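Local coordinates for pullulanase (Bacillus acidopullulyticus, PDB 2WAN), which hydrolyses alpha-1,6-glucosidic linkages in pullulan and probably debranches starch and related alpha-glucans, as other pullulanases do, at residues A[755-760]-A[781-786]; A[738-743]-A[762-767]; A[164-169]-A[242-247]; A[115-118]-A[124-127]. One frame throughout, in Å; residues are numbered along the deposited sequence. Where two conformers were deposited one is given.

Along the chain the order is contact 4, contact 3, then contacts 2 and 1, whose segments alternate. Contacts 1 and 2 share helix 753-769, and their centres are about 7 Å apart. They touch through Asp742, whose OD1 lies 2.6 Å from Thr785 OG1, and through Trp741, which packs on Ile757. Both belong to the catalytic barrel, close to strand 773-777. Contact 4 is in a beta hairpin near the start of the modelled chain. Contact 3 is in the X25 domain, its centre about 26 Å from that of contact 4. Contacts 1 and 3 have centres about 60 Å apart. The protein thus joins beta-sheet domains at one end to a distant catalytic barrel.

Contact 1: A[755-760]-A[781-786]; sequences DRIKMD and EMLRTK
Leu783 points its forked end at helix 753-769 and meets Ile757 and Asp760 with one methyl each. The CD1 branch reaches Ile757, where CG1 lies 3.9 Å from Leu783 CD1. These two side chains cross at about a right angle and meet at those two atoms. The CD2 branch meets the carboxylate of Asp760, with OD2 3.4 Å from Leu783 CD2. Here the side chains are set aslant. Asp760 has its CG anti to the backbone N (chi1 -174°), which swings the carboxylate off the helix and against the loop. Ile757 and Asp760 are three residues apart, so they lie on the same side of the helix, and Leu783 bridges them.

The helix leads into strand 773-777, the last strand of the parallel barrel, and 781-786 belongs to the loop that leaves this strand. The contact thus joins a barrel helix to the loop after the next strand. Phe810 also packs on Leu783, while Phe817 packs on Asp760. The Leu783 carbonyl oxygen accepts from Arg806 NE, which fixes the loop backbone beside the contact.

Packing alone holds the two segments together here. Leu783 offers Asp760 OD2 a methyl and not a donor. Leu783 and Phe817 give the carboxylate apolar cover on their sides, but the His764 ring is also close, so this contact does not settle its ionisation.

Contact 2: A[738-743]-A[762-767]; sequences MTLWDK and LAHAVV
Leu740 sends its CD2 methyl into helix 753-769, where it touches both Ala763 and His764. The closer partner is the imidazole: Leu740 CD2 lies 3.5 Å from His764 NE2. It is almost as near the adjoining ring carbon, at 3.6 Å from His764 CD2. The methyl thus lies nearest the NE2-CD2 bond, at an oblique approach. The two side chains come from opposite directions. A chi1 of -166° turns the Leu740 side chain away from its own N and extends it across the gap between the helices. In His764 the ring carbon CG lies beside the backbone N (chi1 -67°), and this brings the ring round toward Leu740. Ala763 adds a simple apolar touch, with its CB 3.8 Å from Leu740 CD2.

Both helices belong to the connection from barrel strand 728-730 to strand 773-777. This is a beta-alpha-beta crossover of the alpha-amylase barrel, with two helices in it. Leu740 is the first residue of helix 740-747. Thr739 is its N-cap, and Thr739 OG1 accepts a weak bond from Asp742 N at 3.3 Å. Glu780 OE2 also accepts from Leu740 N at this helix start.

On the other helix, the His764 ring also meets Phe817, with the two planes at about 45°. Ala763 packs on Ala700 as well.

Contact 3: A[164-169]-A[242-247]; sequences VTAVLV and FTYIPS
Tyr244, whose OH is hydrogen-bonded to Asn249 ND2, packs its ring against Ala166. Ala166 CB sits 3.9 Å from Tyr244 CD2 and approaches the ring obliquely. One face of the same ring lies against Pro246 N, toward the rim.

The main contact is between Leu168 and Phe242. Leu168 CD2 stands over the middle of the Phe242 ring, 3.6 Å from the centroid and 14° off the normal, a CH-pi contact. The second methyl also lies close, with Leu168 CD1 3.6 Å from Phe242 CD1. The side chains cross at about a right angle. With chi1 at 177°, Leu168 stretches away from its own N and sets both methyls on the ring. Phe242 also meets the Tyr212 ring edge-to-face. With an alanine in place of Phe242, the Leu168 methyls would probably lose the ring face they rest on, and a gap would open between the strands. At the far end Val164 CG1 makes a looser apolar contact, 4.4 Å from Pro246 CG.

From end to end, 164-168 and 242-246 run 153° apart, roughly antiparallel, but they are not paired with each other. Their strands belong to different sheets that face each other in the X25 domain, as in a beta sandwich. Strand 166-170 pairs with 208-216 in a three-stranded sheet. Strand 238-245 lies between 198-205 and 250-253 in the sheet of four.

Contact 4: A[115-118]-A[124-127]; sequences SNAY and TVLA
Tyr118 and Leu126 hold the two strands together by a pair of backbone hydrogen bonds. Leu126 N donates to Tyr118 O at 2.8 Å, and Tyr118 N donates to Leu126 O at 3.0 Å. This is the hydrogen-bonded pair of an antiparallel beta hairpin made of strands 114-121 and 124-129. Ala117 and Ala127 form the adjoining non-hydrogen-bonded pair, with CA atoms 4.3 Å apart. A water adds a bridge between the strands. It accepts from Asn116 ND2 at 2.8 Å and donates to Leu126 O, so that this carbonyl oxygen is gripped by both the water and Tyr118 N. Weaker CA-H...O contacts add to the seam, among them Ala117 CA to Leu126 O at 3.3 Å.

Asn116 ND2 also lies over the centre of the Tyr118 ring, 3.3 Å above its plane. The amide nitrogen thus meets both the water and the ring face. A chi1 of -75° sets the Tyr118 ring opposite its own carbonyl carbon, and the ring leads away from Leu126. Its OH is hydrogen-bonded to Gln571 OE1 and to Thr576 OG1, in the chain after barrel strand 547-552. This ties the hairpin to the catalytic part of the protein.

Tyr118 and Leu126 share one face of the sheet. On the other face are Ala117 and Ala127. Ile300, from the neighbouring strand 295-302, packs on Ala117 and on Val125. There the Val125 CG1 methyl lies 4.2 Å from Ala117 CB.

Contact 1: A[755-760]-A[781-786]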
loop_
_atom_site.group_PDB
_atom_site.type_symbol
_atom_site.label_atom_id
_atom_site.label_comp_id
_atom_site.label_asym_id
_atom_site.label_seq_id
_atom_site.Cartn_x
_atom_site.Cartn_y
_atom_site.Cartn_z
ATOM N N ASP A 755 -29.720 -15.975 -15.737
ATOM C CA ASP A 755 -29.339 -16.261 -14.345
ATOM C C ASP A 755 -27.986 -15.683 -13.995
ATOM O O ASP A 755 -27.790 -15.207 -12.873
ATOM C CB ASP A 755 -29.369 -17.763 -14.053
ATOM C CG ASP A 755 -30.773 -18.290 -13.858
ATOM O OD1 ASP A 755 -31.702 -17.480 -13.701
ATOM O OD2 ASP A 755 -30.948 -19.537 -13.858
ATOM N N ARG A 756 -27.044 -15.734 -14.941
ATOM C CA ARG A 756 -25.711 -15.145 -14.699
ATOM C C ARG A 756 -25.802 -13.626 -14.494
ATOM O O ARG A 756 -25.081 -13.075 -13.642
ATOM C CB ARG A 756 -24.715 -15.568 -15.791
ATOM C CG ARG A 756 -24.320 -17.060 -15.635
ATOM C CD ARG A 756 -23.290 -17.521 -16.677
ATOM N NE ARG A 756 -23.867 -17.731 -18.004
ATOM C CZ ARG A 756 -23.637 -16.961 -19.063
ATOM N NH1 ARG A 756 -22.846 -15.900 -18.957
ATOM N NH2 ARG A 756 -24.205 -17.249 -20.235
ATOM N N ILE A 757 -26.699 -12.969 -15.238
ATOM C CA ILE A 757 -26.952 -11.527 -15.020
ATOM C C ILE A 757 -27.460 -11.298 -13.581
ATOM O O ILE A 757 -26.984 -10.394 -12.858
ATOM C CB ILE A 757 -27.947 -10.937 -16.048
ATOM C CG1 ILE A 757 -27.287 -10.814 -17.427
ATOM C CG2 ILE A 757 -28.470 -9.582 -15.563
ATOM C CD1 ILE A 757 -28.215 -10.463 -18.554
ATOM N N LYS A 758 -28.405 -12.132 -13.143
ATOM C CA LYS A 758 -28.910 -12.017 -11.775
ATOM C C LYS A 758 -27.825 -12.199 -10.710
ATOM O O LYS A 758 -27.803 -11.454 -9.727
ATOM C CB LYS A 758 -30.056 -13.014 -11.528
ATOM C CG LYS A 758 -31.302 -12.707 -12.354
ATOM C CD LYS A 758 -32.387 -13.741 -12.050
ATOM C CE LYS A 758 -33.671 -13.426 -12.799
ATOM N NZ LYS A 758 -34.663 -14.509 -12.552
ATOM N N MET A 759 -26.928 -13.171 -10.908
ATOM C CA MET A 759 -25.822 -13.417 -9.974
ATOM C C MET A 759 -24.858 -12.226 -9.887
ATOM O O MET A 759 -24.441 -11.848 -8.793
ATOM C CB MET A 759 -25.051 -14.677 -10.354
ATOM C CG MET A 759 -25.881 -15.947 -10.257
ATOM S SD MET A 759 -24.895 -17.332 -10.927
ATOM C CE MET A 759 -26.211 -18.569 -11.154
ATOM N N ASP A 760 -24.546 -11.650 -11.044
ATOM C CA ASP A 760 -23.665 -10.481 -11.144
ATOM C C ASP A 760 -24.310 -9.311 -10.373
ATOM O O ASP A 760 -23.672 -8.678 -9.515
ATOM C CB ASP A 760 -23.472 -10.136 -12.641
ATOM C CG ASP A 760 -22.443 -9.020 -12.876
ATOM O OD1 ASP A 760 -22.523 -7.956 -12.224
ATOM O OD2 ASP A 760 -21.551 -9.224 -13.735
ATOM N N GLU A 781 -21.102 -2.433 -14.597
ATOM C CA GLU A 781 -22.512 -2.059 -14.811
ATOM C C GLU A 781 -22.972 -2.324 -16.253
ATOM O O GLU A 781 -24.162 -2.279 -16.526
ATOM C CB GLU A 781 -22.736 -0.586 -14.428
ATOM C CG GLU A 781 -22.135 0.425 -15.420
ATOM C CD GLU A 781 -20.616 0.648 -15.320
ATOM O OE1 GLU A 781 -19.913 0.043 -14.471
ATOM O OE2 GLU A 781 -20.136 1.491 -16.104
ATOM N N MET A 782 -22.027 -2.600 -17.161
ATOM C CA MET A 782 -22.374 -3.018 -18.516
ATOM C C MET A 782 -21.736 -4.355 -18.914
ATOM O O MET A 782 -21.529 -4.626 -20.111
ATOM C CB MET A 782 -22.032 -1.909 -19.524
ATOM C CG MET A 782 -20.538 -1.517 -19.570
ATOM S SD MET A 782 -20.307 -0.184 -20.777
ATOM C CE MET A 782 -18.592 0.219 -20.478
ATOM N N LEU A 783 -21.421 -5.173 -17.903
ATOM C CA LEU A 783 -20.875 -6.532 -18.076
ATOM C C LEU A 783 -19.632 -6.491 -18.955
ATOM O O LEU A 783 -19.481 -7.281 -19.891
ATOM C CB LEU A 783 -21.936 -7.508 -18.621
ATOM C CG LEU A 783 -23.314 -7.515 -17.913
ATOM C CD1 LEU A 783 -24.235 -8.595 -18.557
ATOM C CD2 LEU A 783 -23.199 -7.752 -16.373
ATOM N N ARG A 784 -18.753 -5.536 -18.665
ATOM C CA ARG A 784 -17.495 -5.423 -19.405
ATOM C C ARG A 784 -16.764 -6.766 -19.395
ATOM O O ARG A 784 -16.777 -7.478 -18.393
ATOM C CB ARG A 784 -16.628 -4.315 -18.801
ATOM C CG ARG A 784 -15.198 -4.243 -19.321
ATOM C CD ARG A 784 -14.635 -2.875 -18.979
ATOM N NE ARG A 784 -13.181 -2.763 -19.093
ATOM C CZ ARG A 784 -12.339 -3.031 -18.103
ATOM N NH1 ARG A 784 -12.810 -3.481 -16.946
ATOM N NH2 ARG A 784 -11.023 -2.846 -18.272
ATOM N N THR A 785 -16.198 -7.130 -20.541
ATOM C CA THR A 785 -15.531 -8.423 -20.694
ATOM C C THR A 785 -14.110 -8.228 -21.224
ATOM O O THR A 785 -13.876 -7.377 -22.096
ATOM C CB THR A 785 -16.343 -9.385 -21.626
ATOM O OG1 THR A 785 -15.618 -10.610 -21.802
ATOM C CG2 THR A 785 -16.599 -8.771 -22.985
ATOM N N LYS A 786 -13.171 -8.996 -20.666
ATOM C CA LYS A 786 -11.782 -9.027 -21.122
ATOM C C LYS A 786 -11.517 -10.324 -21.881
ATOM O O LYS A 786 -10.357 -10.725 -22.070
ATOM C CB LYS A 786 -10.820 -8.934 -19.931
ATOM C CG LYS A 786 -10.879 -7.564 -19.204
ATOM C CD LYS A 786 -10.033 -7.512 -17.951
ATOM C CE LYS A 786 -10.085 -6.096 -17.283
ATOM N NZ LYS A 786 -9.153 -6.063 -16.111
#

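Contact 2: A[738-743]-A[762-767]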
loop_
_atom_site.group_PDB
_atom_site.type_symbol
_atom_site.label_atom_id
_atom_site.label_comp_id
_atom_site.label_asym_id
_atom_site.label_seq_id
_atom_site.Cartn_x
_atom_site.Cartn_y
_atom_site.Cartn_z
ATOM N N MET A 738 -10.184 -11.205 -12.915
ATOM C CA MET A 738 -11.206 -11.209 -13.957
ATOM C C MET A 738 -12.349 -10.218 -13.712
ATOM O O MET A 738 -12.676 -9.898 -12.572
ATOM C CB MET A 738 -11.743 -12.632 -14.126
ATOM C CG MET A 738 -10.624 -13.656 -14.266
ATOM S SD MET A 738 -11.276 -15.338 -14.333
ATOM C CE MET A 738 -12.174 -15.293 -15.890
ATOM N N THR A 739 -12.971 -9.743 -14.794
ATOM C CA THR A 739 -14.202 -8.975 -14.617
ATOM C C THR A 739 -15.249 -9.962 -14.081
ATOM O O THR A 739 -15.107 -11.188 -14.257
ATOM C CB THR A 739 -14.719 -8.347 -15.918
ATOM O OG1 THR A 739 -15.240 -9.366 -16.789
ATOM C CG2 THR A 739 -13.613 -7.553 -16.632
ATOM N N LEU A 740 -16.280 -9.457 -13.411
ATOM C CA LEU A 740 -17.259 -10.361 -12.827
ATOM C C LEU A 740 -17.975 -11.174 -13.893
ATOM O O LEU A 740 -18.242 -12.354 -13.677
ATOM C CB LEU A 740 -18.258 -9.626 -11.912
ATOM C CG LEU A 740 -19.093 -10.557 -11.012
ATOM C CD1 LEU A 740 -18.199 -11.531 -10.232
ATOM C CD2 LEU A 740 -20.013 -9.770 -10.046
ATOM N N TRP A 741 -18.247 -10.567 -15.047
ATOM C CA TRP A 741 -18.955 -11.273 -16.126
ATOM C C TRP A 741 -18.127 -12.484 -16.570
ATOM O O TRP A 741 -18.658 -13.597 -16.720
ATOM C CB TRP A 741 -19.284 -10.329 -17.315
ATOM C CG TRP A 741 -20.247 -10.959 -18.311
ATOM C CD1 TRP A 741 -20.022 -11.207 -19.633
ATOM C CD2 TRP A 741 -21.574 -11.446 -18.026
ATOM N NE1 TRP A 741 -21.142 -11.805 -20.206
ATOM C CE2 TRP A 741 -22.107 -11.950 -19.238
ATOM C CE3 TRP A 741 -22.372 -11.483 -16.861
ATOM C CZ2 TRP A 741 -23.399 -12.512 -19.322
ATOM C CZ3 TRP A 741 -23.652 -12.033 -16.941
ATOM C CH2 TRP A 741 -24.153 -12.547 -18.174
ATOM N N ASP A 742 -16.826 -12.261 -16.738
ATOM C CA ASP A 742 -15.893 -13.319 -17.147
ATOM C C ASP A 742 -15.734 -14.366 -16.044
ATOM O O ASP A 742 -15.685 -15.571 -16.326
ATOM C CB ASP A 742 -14.536 -12.713 -17.491
ATOM C CG ASP A 742 -14.550 -11.932 -18.798
ATOM O OD1 ASP A 742 -15.605 -11.839 -19.455
ATOM O OD2 ASP A 742 -13.489 -11.417 -19.172
ATOM N N LYS A 743 -15.638 -13.898 -14.802
ATOM C CA LYS A 743 -15.495 -14.791 -13.639
ATOM C C LYS A 743 -16.686 -15.741 -13.518
ATOM O O LYS A 743 -16.503 -16.939 -13.280
ATOM C CB LYS A 743 -15.344 -13.967 -12.349
ATOM C CG LYS A 743 -15.614 -14.724 -11.058
ATOM C CD LYS A 743 -14.595 -15.840 -10.791
ATOM C CE LYS A 743 -15.184 -16.854 -9.814
ATOM N NZ LYS A 743 -14.213 -17.978 -9.515
ATOM N N LEU A 762 -26.614 -9.485 -8.041
ATOM C CA LEU A 762 -26.640 -9.828 -6.605
ATOM C C LEU A 762 -25.319 -9.567 -5.880
ATOM O O LEU A 762 -25.323 -9.003 -4.785
ATOM C CB LEU A 762 -27.079 -11.286 -6.394
ATOM C CG LEU A 762 -27.113 -11.781 -4.938
ATOM C CD1 LEU A 762 -27.996 -10.927 -4.040
ATOM C CD2 LEU A 762 -27.657 -13.216 -4.948
ATOM N N ALA A 763 -24.200 -9.949 -6.492
ATOM C CA ALA A 763 -22.892 -9.710 -5.888
ATOM C C ALA A 763 -22.689 -8.214 -5.644
ATOM O O ALA A 763 -22.274 -7.801 -4.546
ATOM C CB ALA A 763 -21.800 -10.254 -6.778
ATOM N N HIS A 764 -23.009 -7.413 -6.653
ATOM C CA HIS A 764 -22.893 -5.954 -6.496
ATOM C C HIS A 764 -23.942 -5.394 -5.513
ATOM O O HIS A 764 -23.640 -4.447 -4.791
ATOM C CB HIS A 764 -22.909 -5.228 -7.861
ATOM C CG HIS A 764 -21.696 -5.517 -8.701
ATOM N ND1 HIS A 764 -20.541 -4.762 -8.654
ATOM C CD2 HIS A 764 -21.465 -6.496 -9.607
ATOM C CE1 HIS A 764 -19.648 -5.265 -9.495
ATOM N NE2 HIS A 764 -20.186 -6.321 -10.082
ATOM N N ALA A 765 -25.135 -5.994 -5.443
ATOM C CA ALA A 765 -26.156 -5.535 -4.485
ATOM C C ALA A 765 -25.651 -5.656 -3.046
ATOM O O ALA A 765 -25.884 -4.771 -2.231
ATOM C CB ALA A 765 -27.471 -6.306 -4.649
ATOM N N VAL A 766 -24.952 -6.753 -2.745
ATOM C CA VAL A 766 -24.326 -6.912 -1.435
ATOM C C VAL A 766 -23.331 -5.772 -1.187
ATOM O O VAL A 766 -23.349 -5.148 -0.124
ATOM C CB VAL A 766 -23.640 -8.301 -1.259
ATOM C CG1 VAL A 766 -22.973 -8.406 0.119
ATOM C CG2 VAL A 766 -24.670 -9.436 -1.419
ATOM N N VAL A 767 -22.459 -5.511 -2.158
ATOM C CA VAL A 767 -21.490 -4.420 -2.015
ATOM C C VAL A 767 -22.198 -3.080 -1.733
ATOM O O VAL A 767 -21.804 -2.331 -0.822
ATOM C CB VAL A 767 -20.546 -4.320 -3.231
ATOM C CG1 VAL A 767 -19.655 -3.043 -3.125
ATOM C CG2 VAL A 767 -19.670 -5.566 -3.331
#

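Contact 3: A[164-169]-A[242-247]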
loop_
_atom_site.group_PDB
_atom_site.type_symbol
_atom_site.label_atom_id
_atom_site.label_comp_id
_atom_site.label_asym_id
_atom_site.label_seq_id
_atom_site.Cartn_x
_atom_site.Cartn_y
_atom_site.Cartn_z
ATOM N N VAL A 164 19.626 -14.218 17.763
ATOM C CA VAL A 164 19.466 -15.480 18.483
ATOM C C VAL A 164 18.123 -15.505 19.203
ATOM O O VAL A 164 17.785 -14.602 19.980
ATOM C CB VAL A 164 20.676 -15.865 19.424
ATOM C CG1 VAL A 164 21.976 -15.142 19.037
ATOM C CG2 VAL A 164 20.342 -15.733 20.910
ATOM N N THR A 165 17.352 -16.541 18.892
ATOM C CA THR A 165 16.053 -16.771 19.497
ATOM C C THR A 165 16.226 -17.974 20.418
ATOM O O THR A 165 16.280 -19.108 19.951
ATOM C CB THR A 165 14.978 -17.053 18.417
ATOM O OG1 THR A 165 14.962 -15.974 17.479
ATOM C CG2 THR A 165 13.588 -17.189 19.032
ATOM N N ALA A 166 16.338 -17.692 21.713
ATOM C CA ALA A 166 16.575 -18.706 22.739
ATOM C C ALA A 166 15.474 -18.637 23.782
ATOM O O ALA A 166 15.342 -17.648 24.504
ATOM C CB ALA A 166 17.936 -18.503 23.380
ATOM N N VAL A 167 14.680 -19.701 23.849
ATOM C CA VAL A 167 13.524 -19.749 24.727
ATOM C C VAL A 167 13.741 -20.792 25.815
ATOM O O VAL A 167 14.102 -21.940 25.520
ATOM C CB VAL A 167 12.240 -20.109 23.932
ATOM C CG1 VAL A 167 11.062 -20.352 24.884
ATOM C CG2 VAL A 167 11.915 -19.030 22.873
ATOM N N LEU A 168 13.519 -20.384 27.061
ATOM C CA LEU A 168 13.558 -21.292 28.203
ATOM C C LEU A 168 12.340 -22.211 28.154
ATOM O O LEU A 168 11.185 -21.753 28.201
ATOM C CB LEU A 168 13.592 -20.512 29.514
ATOM C CG LEU A 168 13.576 -21.291 30.831
ATOM C CD1 LEU A 168 14.872 -22.032 31.030
ATOM C CD2 LEU A 168 13.348 -20.348 31.990
ATOM N N VAL A 169 12.603 -23.508 28.044
ATOM C CA VAL A 169 11.535 -24.498 27.945
ATOM C C VAL A 169 11.607 -25.507 29.073
ATOM O O VAL A 169 12.698 -25.844 29.542
ATOM C CB VAL A 169 11.557 -25.236 26.584
ATOM C CG1 VAL A 169 11.240 -24.280 25.473
ATOM C CG2 VAL A 169 12.911 -25.890 26.340
ATOM N N PHE A 242 18.304 -17.452 34.315
ATOM C CA PHE A 242 18.673 -18.478 33.342
ATOM C C PHE A 242 19.532 -17.843 32.265
ATOM O O PHE A 242 19.226 -16.749 31.791
ATOM C CB PHE A 242 17.419 -19.110 32.729
ATOM C CG PHE A 242 16.529 -19.769 33.738
ATOM C CD1 PHE A 242 16.682 -21.120 34.039
ATOM C CD2 PHE A 242 15.545 -19.037 34.409
ATOM C CE1 PHE A 242 15.870 -21.739 34.982
ATOM C CE2 PHE A 242 14.723 -19.647 35.349
ATOM C CZ PHE A 242 14.884 -21.001 35.642
ATOM N N THR A 243 20.606 -18.530 31.885
ATOM C CA THR A 243 21.619 -17.963 31.011
ATOM C C THR A 243 21.946 -18.859 29.823
ATOM O O THR A 243 22.090 -20.072 29.971
ATOM C CB THR A 243 22.923 -17.679 31.811
ATOM O OG1 THR A 243 22.644 -16.749 32.859
ATOM C CG2 THR A 243 24.002 -17.108 30.921
ATOM N N TYR A 244 22.058 -18.252 28.644
ATOM C CA TYR A 244 22.509 -18.957 27.454
ATOM C C TYR A 244 23.663 -18.220 26.812
ATOM O O TYR A 244 23.570 -17.018 26.559
ATOM C CB TYR A 244 21.364 -19.148 26.450
ATOM C CG TYR A 244 21.792 -19.724 25.121
ATOM C CD1 TYR A 244 22.249 -21.046 25.016
ATOM C CD2 TYR A 244 21.736 -18.951 23.953
ATOM C CE1 TYR A 244 22.641 -21.578 23.781
ATOM C CE2 TYR A 244 22.133 -19.472 22.719
ATOM C CZ TYR A 244 22.578 -20.785 22.639
ATOM O OH TYR A 244 22.956 -21.302 21.421
ATOM N N ILE A 245 24.753 -18.941 26.554
ATOM C CA ILE A 245 25.939 -18.356 25.918
ATOM C C ILE A 245 26.084 -18.849 24.479
ATOM O O ILE A 245 26.403 -20.017 24.253
ATOM C CB ILE A 245 27.250 -18.660 26.710
ATOM C CG1 ILE A 245 27.070 -18.426 28.218
ATOM C CG2 ILE A 245 28.430 -17.873 26.125
ATOM C CD1 ILE A 245 26.937 -16.976 28.637
ATOM N N PRO A 246 25.842 -17.963 23.496
ATOM C CA PRO A 246 25.900 -18.357 22.079
ATOM C C PRO A 246 27.240 -18.982 21.626
ATOM O O PRO A 246 27.231 -19.960 20.881
ATOM C CB PRO A 246 25.620 -17.040 21.340
ATOM C CG PRO A 246 24.764 -16.264 22.301
ATOM C CD PRO A 246 25.346 -16.586 23.664
ATOM N N SER A 247 28.372 -18.444 22.086
ATOM C CA SER A 247 29.698 -18.944 21.657
ATOM C C SER A 247 29.919 -20.433 21.951
ATOM O O SER A 247 30.512 -21.149 21.145
ATOM C CB SER A 247 30.837 -18.119 22.273
ATOM O OG SER A 247 30.757 -18.097 23.688
#

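Contact 4: A[115-118]-A[124-127]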
loop_
_atom_site.group_PDB
_atom_site.type_symbol
_atom_site.label_atom_id
_atom_site.label_comp_id
_atom_site.label_asym_id
_atom_site.label_seq_id
_atom_site.Cartn_x
_atom_site.Cartn_y
_atom_site.Cartn_z
ATOM N N SER A 115 31.827 -9.825 1.013
ATOM C CA SER A 115 30.987 -9.722 -0.191
ATOM C C SER A 115 30.071 -8.482 -0.215
ATOM O O SER A 115 29.554 -8.112 -1.269
ATOM C CB SER A 115 30.179 -11.007 -0.429
ATOM O OG SER A 115 29.293 -11.259 0.645
ATOM N N ASN A 116 29.875 -7.873 0.949
ATOM C CA ASN A 116 29.085 -6.642 1.103
ATOM C C ASN A 116 29.383 -5.984 2.435
ATOM O O ASN A 116 29.699 -6.672 3.412
ATOM C CB ASN A 116 27.570 -6.921 1.022
ATOM C CG ASN A 116 26.751 -5.650 0.784
ATOM O OD1 ASN A 116 26.689 -5.149 -0.336
ATOM N ND2 ASN A 116 26.122 -5.137 1.830
ATOM N N ALA A 117 29.274 -4.656 2.489
ATOM C CA ALA A 117 29.421 -3.922 3.746
ATOM C C ALA A 117 28.613 -2.628 3.762
ATOM O O ALA A 117 28.643 -1.852 2.795
ATOM C CB ALA A 117 30.893 -3.624 4.045
ATOM N N TYR A 118 27.905 -2.412 4.869
ATOM C CA TYR A 118 27.059 -1.236 5.050
ATOM C C TYR A 118 27.466 -0.467 6.289
ATOM O O TYR A 118 27.733 -1.058 7.334
ATOM C CB TYR A 118 25.584 -1.648 5.214
ATOM C CG TYR A 118 24.866 -2.095 3.966
ATOM C CD1 TYR A 118 24.995 -1.385 2.756
ATOM C CD2 TYR A 118 24.007 -3.197 3.998
ATOM C CE1 TYR A 118 24.316 -1.774 1.619
ATOM C CE2 TYR A 118 23.311 -3.591 2.871
ATOM C CZ TYR A 118 23.465 -2.873 1.673
ATOM O OH TYR A 118 22.790 -3.249 0.537
ATOM N N THR A 124 29.150 2.010 13.151
ATOM C CA THR A 124 28.776 0.598 13.007
ATOM C C THR A 124 28.758 0.155 11.552
ATOM O O THR A 124 28.087 0.773 10.707
ATOM C CB THR A 124 27.403 0.299 13.652
ATOM O OG1 THR A 124 27.408 0.716 15.021
ATOM C CG2 THR A 124 27.061 -1.188 13.570
ATOM N N VAL A 125 29.495 -0.914 11.268
ATOM C CA VAL A 125 29.533 -1.527 9.946
ATOM C C VAL A 125 28.960 -2.941 10.016
ATOM O O VAL A 125 29.297 -3.713 10.928
ATOM C CB VAL A 125 30.971 -1.571 9.358
ATOM C CG1 VAL A 125 31.022 -2.375 8.065
ATOM C CG2 VAL A 125 31.501 -0.157 9.133
ATOM N N LEU A 126 28.076 -3.257 9.066
ATOM C CA LEU A 126 27.510 -4.595 8.918
ATOM C C LEU A 126 28.135 -5.255 7.702
ATOM O O LEU A 126 27.897 -4.835 6.572
ATOM C CB LEU A 126 25.976 -4.526 8.775
ATOM C CG LEU A 126 25.256 -5.867 8.562
ATOM C CD1 LEU A 126 25.083 -6.582 9.898
ATOM C CD2 LEU A 126 23.893 -5.675 7.903
ATOM N N ALA A 127 28.940 -6.291 7.929
ATOM C CA ALA A 127 29.709 -6.911 6.850
ATOM C C ALA A 127 29.390 -8.386 6.636
ATOM O O ALA A 127 29.349 -9.163 7.590
ATOM C CB ALA A 127 31.212 -6.724 7.091
HETATM O O HOH W 1 26.348 -6.345 4.373
#